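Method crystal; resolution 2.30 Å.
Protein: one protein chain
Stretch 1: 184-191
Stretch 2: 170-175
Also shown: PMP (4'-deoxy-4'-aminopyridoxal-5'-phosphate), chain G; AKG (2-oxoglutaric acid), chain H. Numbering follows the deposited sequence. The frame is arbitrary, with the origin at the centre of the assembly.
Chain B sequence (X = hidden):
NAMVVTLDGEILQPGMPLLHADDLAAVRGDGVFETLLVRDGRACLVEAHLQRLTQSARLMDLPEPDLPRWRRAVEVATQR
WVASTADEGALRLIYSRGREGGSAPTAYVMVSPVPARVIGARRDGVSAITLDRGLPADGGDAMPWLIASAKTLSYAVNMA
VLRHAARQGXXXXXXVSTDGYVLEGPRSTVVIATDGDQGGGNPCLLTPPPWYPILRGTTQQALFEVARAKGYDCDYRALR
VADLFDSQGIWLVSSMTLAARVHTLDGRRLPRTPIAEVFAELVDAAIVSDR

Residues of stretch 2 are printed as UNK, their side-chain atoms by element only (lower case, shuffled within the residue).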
ATOM      1  N   GLU B 184      11.180 -12.773   1.011  1.00 24.84           N
ATOM      2  CA  GLU B 184      11.631 -12.108  -0.206  1.00 24.90           C
ATOM      3  C   GLU B 184      12.230 -10.765   0.187  1.00 24.72           C
ATOM      4  O   GLU B 184      12.356 -10.442   1.371  1.00 24.99           O
ATOM      5  CB  GLU B 184      10.483 -11.932  -1.203  1.00 24.55           C
ATOM      6  CG  GLU B 184       9.386 -10.998  -0.716  1.00 23.89           C
ATOM      7  CD  GLU B 184       8.266 -10.826  -1.725  1.00 23.59           C
ATOM      8  OE1 GLU B 184       7.225 -10.239  -1.360  1.00 23.08           O
ATOM      9  OE2 GLU B 184       8.422 -11.277  -2.879  1.00 23.89           O
ATOM     10  N   GLY B 185      12.609  -9.983  -0.819  1.00 24.74           N
ATOM     11  CA  GLY B 185      13.007  -8.615  -0.597  1.00 24.54           C
ATOM     12  C   GLY B 185      11.851  -7.668  -0.846  1.00 23.93           C
ATOM     13  O   GLY B 185      10.855  -8.026  -1.481  1.00 23.72           O
ATOM     14  N   PRO B 186      11.964  -6.428  -0.361  1.00 23.67           N
ATOM     15  CA  PRO B 186      10.920  -5.429  -0.647  1.00 23.12           C
ATOM     16  C   PRO B 186      10.811  -5.073  -2.120  1.00 23.38           C
ATOM     17  O   PRO B 186       9.814  -4.457  -2.521  1.00 25.00           O
ATOM     18  CB  PRO B 186      11.350  -4.219   0.192  1.00 22.98           C
ATOM     19  CG  PRO B 186      12.819  -4.411   0.406  1.00 23.54           C
ATOM     20  CD  PRO B 186      13.020  -5.891   0.514  1.00 23.89           C
ATOM     21  N   ARG B 187      11.808  -5.435  -2.937  1.00 23.67           N
ATOM     22  CA  ARG B 187      11.746  -5.156  -4.367  1.00 23.78           C
ATOM     23  C   ARG B 187      12.483  -6.214  -5.185  1.00 24.37           C
ATOM     24  O   ARG B 187      12.860  -5.937  -6.329  1.00 24.64           O
ATOM     25  CB  ARG B 187      12.327  -3.766  -4.667  1.00 23.78           C
ATOM     26  CG  ARG B 187      13.780  -3.596  -4.247  1.00 25.86           C
ATOM     27  CD  ARG B 187      14.279  -2.195  -4.555  1.00 24.26           C
ATOM     28  NE  ARG B 187      15.595  -1.932  -3.981  1.00 24.68           N
ATOM     29  CZ  ARG B 187      16.090  -0.715  -3.777  1.00 24.69           C
ATOM     30  NH1 ARG B 187      15.380   0.356  -4.105  1.00 24.30           N
ATOM     31  NH2 ARG B 187      17.298  -0.567  -3.247  1.00 25.12           N
ATOM     32  N   SER B 188      12.689  -7.414  -4.644  1.00 24.62           N
ATOM     33  CA  SER B 188      13.497  -8.413  -5.328  1.00 25.25           C
ATOM     34  C   SER B 188      13.154  -9.798  -4.800  1.00 25.37           C
ATOM     35  O   SER B 188      12.447  -9.953  -3.801  1.00 25.01           O
ATOM     36  CB  SER B 188      14.990  -8.125  -5.149  1.00 25.73           C
ATOM     37  OG  SER B 188      15.279  -7.804  -3.799  1.00 25.58           O
ATOM     38  N   THR B 189      13.673 -10.807  -5.495  1.00 25.92           N
ATOM     39  CA  THR B 189      13.500 -12.208  -5.146  1.00 26.17           C
ATOM     40  C   THR B 189      14.810 -12.758  -4.601  1.00 26.72           C
ATOM     41  O   THR B 189      15.883 -12.483  -5.146  1.00 28.85           O
ATOM     42  CB  THR B 189      13.053 -13.027  -6.364  1.00 27.14           C
ATOM     43  OG1 THR B 189      11.795 -12.529  -6.840  1.00 27.73           O
ATOM     44  CG2 THR B 189      12.911 -14.499  -6.008  1.00 27.75           C
ATOM     45  N   VAL B 190      14.719 -13.528  -3.521  1.00 26.75           N
ATOM     46  CA  VAL B 190      15.896 -14.088  -2.864  1.00 27.28           C
ATOM     47  C   VAL B 190      16.242 -15.418  -3.520  1.00 27.89           C
ATOM     48  O   VAL B 190      15.427 -16.347  -3.533  1.00 27.86           O
ATOM     49  CB  VAL B 190      15.662 -14.264  -1.357  1.00 27.07           C
ATOM     50  CG1 VAL B 190      16.873 -14.916  -0.710  1.00 28.15           C
ATOM     51  CG2 VAL B 190      15.372 -12.920  -0.711  1.00 26.52           C
ATOM     52  N   VAL B 191      17.446 -15.503  -4.077  1.00 28.47           N
ATOM     53  CA  VAL B 191      17.982 -16.736  -4.640  1.00 29.14           C
ATOM     54  C   VAL B 191      19.336 -16.990  -3.996  1.00 29.69           C
ATOM     55  O   VAL B 191      20.171 -16.081  -3.922  1.00 29.75           O
ATOM     56  CB  VAL B 191      18.113 -16.665  -6.173  1.00 29.43           C
ATOM     57  CG1 VAL B 191      18.780 -17.920  -6.708  1.00 30.20           C
ATOM     58  CG2 VAL B 191      16.749 -16.474  -6.812  1.00 28.94           C
ATOM     59  N   UNK B 170      22.605  -0.119   5.262  1.00 27.04           N
ATOM     60  CA  UNK B 170      22.245  -1.286   4.471  1.00 26.99           C
ATOM     61  C   UNK B 170      21.615  -0.852   3.154  1.00 26.66           C
ATOM     62  O   UNK B 170      20.801   0.074   3.116  1.00 26.17           O
ATOM     63  c   UNK B 170      21.281  -2.190   5.238  1.00 26.64           C
ATOM     64  N   UNK B 171      21.992  -1.535   2.077  1.00 26.96           N
ATOM     65  CA  UNK B 171      21.524  -1.178   0.754  1.00 26.77           C
ATOM     66  C   UNK B 171      20.216  -1.833   0.368  1.00 26.25           C
ATOM     67  O   UNK B 171      19.552  -1.393  -0.577  1.00 25.96           O
ATOM     68  N   UNK B 172      19.831  -2.885   1.081  1.00 26.17           N
ATOM     69  CA  UNK B 172      18.583  -3.581   0.796  1.00 25.73           C
ATOM     70  C   UNK B 172      18.176  -4.369   2.035  1.00 25.62           C
ATOM     71  O   UNK B 172      18.814  -4.276   3.089  1.00 25.84           O
ATOM     72  c   UNK B 172      18.733  -4.482  -0.433  1.00 26.03           C
ATOM     73  o   UNK B 172      16.387  -4.809  -0.682  1.00 31.81           O
ATOM     74  o   UNK B 172      17.549  -4.366  -2.491  1.00 32.12           O
ATOM     75  c   UNK B 172      17.464  -4.554  -1.259  1.00 30.68           C
ATOM     76  N   UNK B 173      17.110  -5.153   1.903  1.00 25.30           N
ATOM     77  CA  UNK B 173      16.510  -5.868   3.023  1.00 25.13           C
ATOM     78  C   UNK B 173      16.129  -7.262   2.551  1.00 25.27           C
ATOM     79  O   UNK B 173      15.732  -7.452   1.397  1.00 25.20           O
ATOM     80  c   UNK B 173      15.689  -3.842   4.271  1.00 24.42           C
ATOM     81  c   UNK B 173      14.471  -5.997   4.531  1.00 24.32           C
ATOM     82  c   UNK B 173      15.274  -5.120   3.577  1.00 24.48           C
ATOM     83  N   UNK B 174      16.277  -8.240   3.438  1.00 25.50           N
ATOM     84  CA  UNK B 174      15.734  -9.576   3.239  1.00 25.59           C
ATOM     85  C   UNK B 174      14.677  -9.783   4.313  1.00 25.20           C
ATOM     86  O   UNK B 174      14.992  -9.795   5.510  1.00 25.32           O
ATOM     87  c   UNK B 174      16.821 -10.659   3.306  1.00 26.27           C
ATOM     88  c   UNK B 174      16.186 -12.042   3.334  1.00 28.14           C
ATOM     89  c   UNK B 174      18.868 -11.560   2.086  1.00 27.38           C
ATOM     90  c   UNK B 174      17.767 -10.529   2.110  1.00 26.67           C
ATOM     91  N   UNK B 175      13.422  -9.917   3.891  1.00 24.77           N
ATOM     92  CA  UNK B 175      12.326 -10.107   4.829  1.00 24.41           C
ATOM     93  C   UNK B 175      12.347 -11.524   5.382  1.00 24.78           C
ATOM     94  O   UNK B 175      12.472 -12.495   4.629  1.00 25.08           O
ATOM     95  c   UNK B 175       9.795  -6.437   3.009  1.00 22.74           C
ATOM     96  c   UNK B 175       9.818  -5.724   4.194  1.00 22.58           C
ATOM     97  c   UNK B 175      10.577  -8.395   4.162  1.00 23.41           C
ATOM     98  c   UNK B 175      10.987  -9.836   4.146  1.00 23.89           C
ATOM     99  c   UNK B 175      10.600  -7.668   5.340  1.00 23.75           C
ATOM    100  c   UNK B 175      10.173  -7.766   2.998  1.00 23.15           C
ATOM    101  c   UNK B 175      10.221  -6.342   5.359  1.00 22.84           C
TER
HETATM  102  N1  PMP G 301       9.309  -9.160  -4.861  1.00 23.88           N
HETATM  103  C2  PMP G 301       8.760  -7.923  -4.820  1.00 23.40           C
HETATM  104  C2A PMP G 301       7.977  -7.486  -3.609  1.00 22.89           C
HETATM  105  C3  PMP G 301       8.926  -6.993  -5.965  1.00 23.42           C
HETATM  106  O3  PMP G 301       8.384  -5.745  -5.948  1.00 22.97           O
HETATM  107  C4  PMP G 301       9.706  -7.475  -7.127  1.00 23.99           C
HETATM  108  C4A PMP G 301       9.932  -6.604  -8.341  1.00 26.07           C
HETATM  109  N4A PMP G 301      10.687  -5.402  -7.948  1.00 26.70           N
HETATM  110  C5  PMP G 301      10.254  -8.850  -7.049  1.00 24.48           C
HETATM  111  C6  PMP G 301      10.019  -9.615  -5.910  1.00 24.39           C
HETATM  112  C5A PMP G 301      11.059  -9.413  -8.199  1.00 27.03           C
HETATM  113  O4P PMP G 301      10.216  -9.572  -9.338  1.00 28.54           O
HETATM  114  P   PMP G 301      10.810  -9.420 -10.827  1.00 29.28           P
HETATM  115  O1P PMP G 301      11.368  -8.025 -10.978  1.00 29.28           O
HETATM  116  O2P PMP G 301      11.903 -10.444 -11.021  1.00 32.23           O
HETATM  117  O3P PMP G 301       9.702  -9.646 -11.827  1.00 27.02           O
HETATM  118  C1  AKG H 302      14.140  -1.929  -8.641  1.00 38.59           C
HETATM  119  O1  AKG H 302      14.985  -1.526  -7.814  1.00 38.84           O
HETATM  120  O2  AKG H 302      14.475  -2.492  -9.707  1.00 39.17           O
HETATM  121  C2  AKG H 302      12.720  -1.742  -8.356  1.00 37.11           C
HETATM  122  O5  AKG H 302      11.967  -2.704  -8.353  1.00 38.19           O
HETATM  123  C3  AKG H 302      12.188  -0.360  -8.057  1.00 34.28           C
HETATM  124  C4  AKG H 302      12.269  -0.098  -6.558  1.00 32.69           C
HETATM  125  C5  AKG H 302      12.847   1.273  -6.303  1.00 31.45           C
HETATM  126  O3  AKG H 302      13.041   2.026  -7.282  1.00 31.51           O
HETATM  127  O4  AKG H 302      13.116   1.601  -5.127  1.00 29.79           O

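Position 170 carries a single side-chain carbon and nothing beyond it, and that methyl group is out of reach of stretch 1. This is Ala 170, and the contact places no demand on it.

Position 171 has backbone atoms alone, and is therefore Gly 171. Stretch 1 does not require the absence of a side chain, since an ideal CB would find room. What the residue offers is its carbonyl: Gly 171 O lies 3.6 Å from Arg 187 NH2, near the end of that long side chain.

At position 172 two carbons lead to a pair of oxygens on the second, a short carboxylate, and one of these oxygens lies 3.5 Å from Arg 187 NE. An amide would have a nitrogen in place of one oxygen; the elements settle it as Asp 172. Its CA-to-CB bond points sideways, yet its end comes nearer to stretch 1. There OD2 accepts a weak hydrogen bond from Arg 187 NE, part of a salt bridge, and it lies at the edge of the guanidinium, near its plane. The other oxygen, Asp 172 OD1, takes a hydrogen bond from the backbone N of position 173, which ties the carboxylate to its own strand.

Position 173 shows three carbons, one bearing the other two, and its CB packs 3.9 Å from Pro 186 CD. This is Val 173, an apolar match for the proline ring. The backbone Val 173 O also approaches Gly 185 CA at 3.6 Å in a CA-H...O contact.

Position 174 has four carbons, forked at the first, with one arm two carbons long; the carbon of the shorter arm lies 4.2 Å from Val 190 CG2. This is Ile 174. Although its CA-to-CB bond points away from stretch 1, CG2 still meets the valine, one branched aliphatic group against another.

Position 175 has one carbon followed by a ring of six carbons with no heteroatom, and a ring carbon lies 3.9 Å from Pro 186 CB. Hence Phe 175: its CA-to-CB bond points toward stretch 1, and CE2 makes the apolar contact with the proline. The backbone Phe 175 N donates to Glu 184 O at 2.8 Å.

The contact thus joins one strong backbone hydrogen bond, a modest apolar cluster centred on Pro 186, and a salt bridge at Arg 187. That arginine also serves the ligands: Arg 187 NH1 donates to AKG O4 at 2.8 Å, while the backbone Arg 187 O accepts from PMP N4A at 2.8 Å. Its guanidinium is thus engaged by Asp 172 through NE, weakly, and by 2-oxoglutaric acid through NH1.

Stretch 2, residues 170-175: AGDVIF
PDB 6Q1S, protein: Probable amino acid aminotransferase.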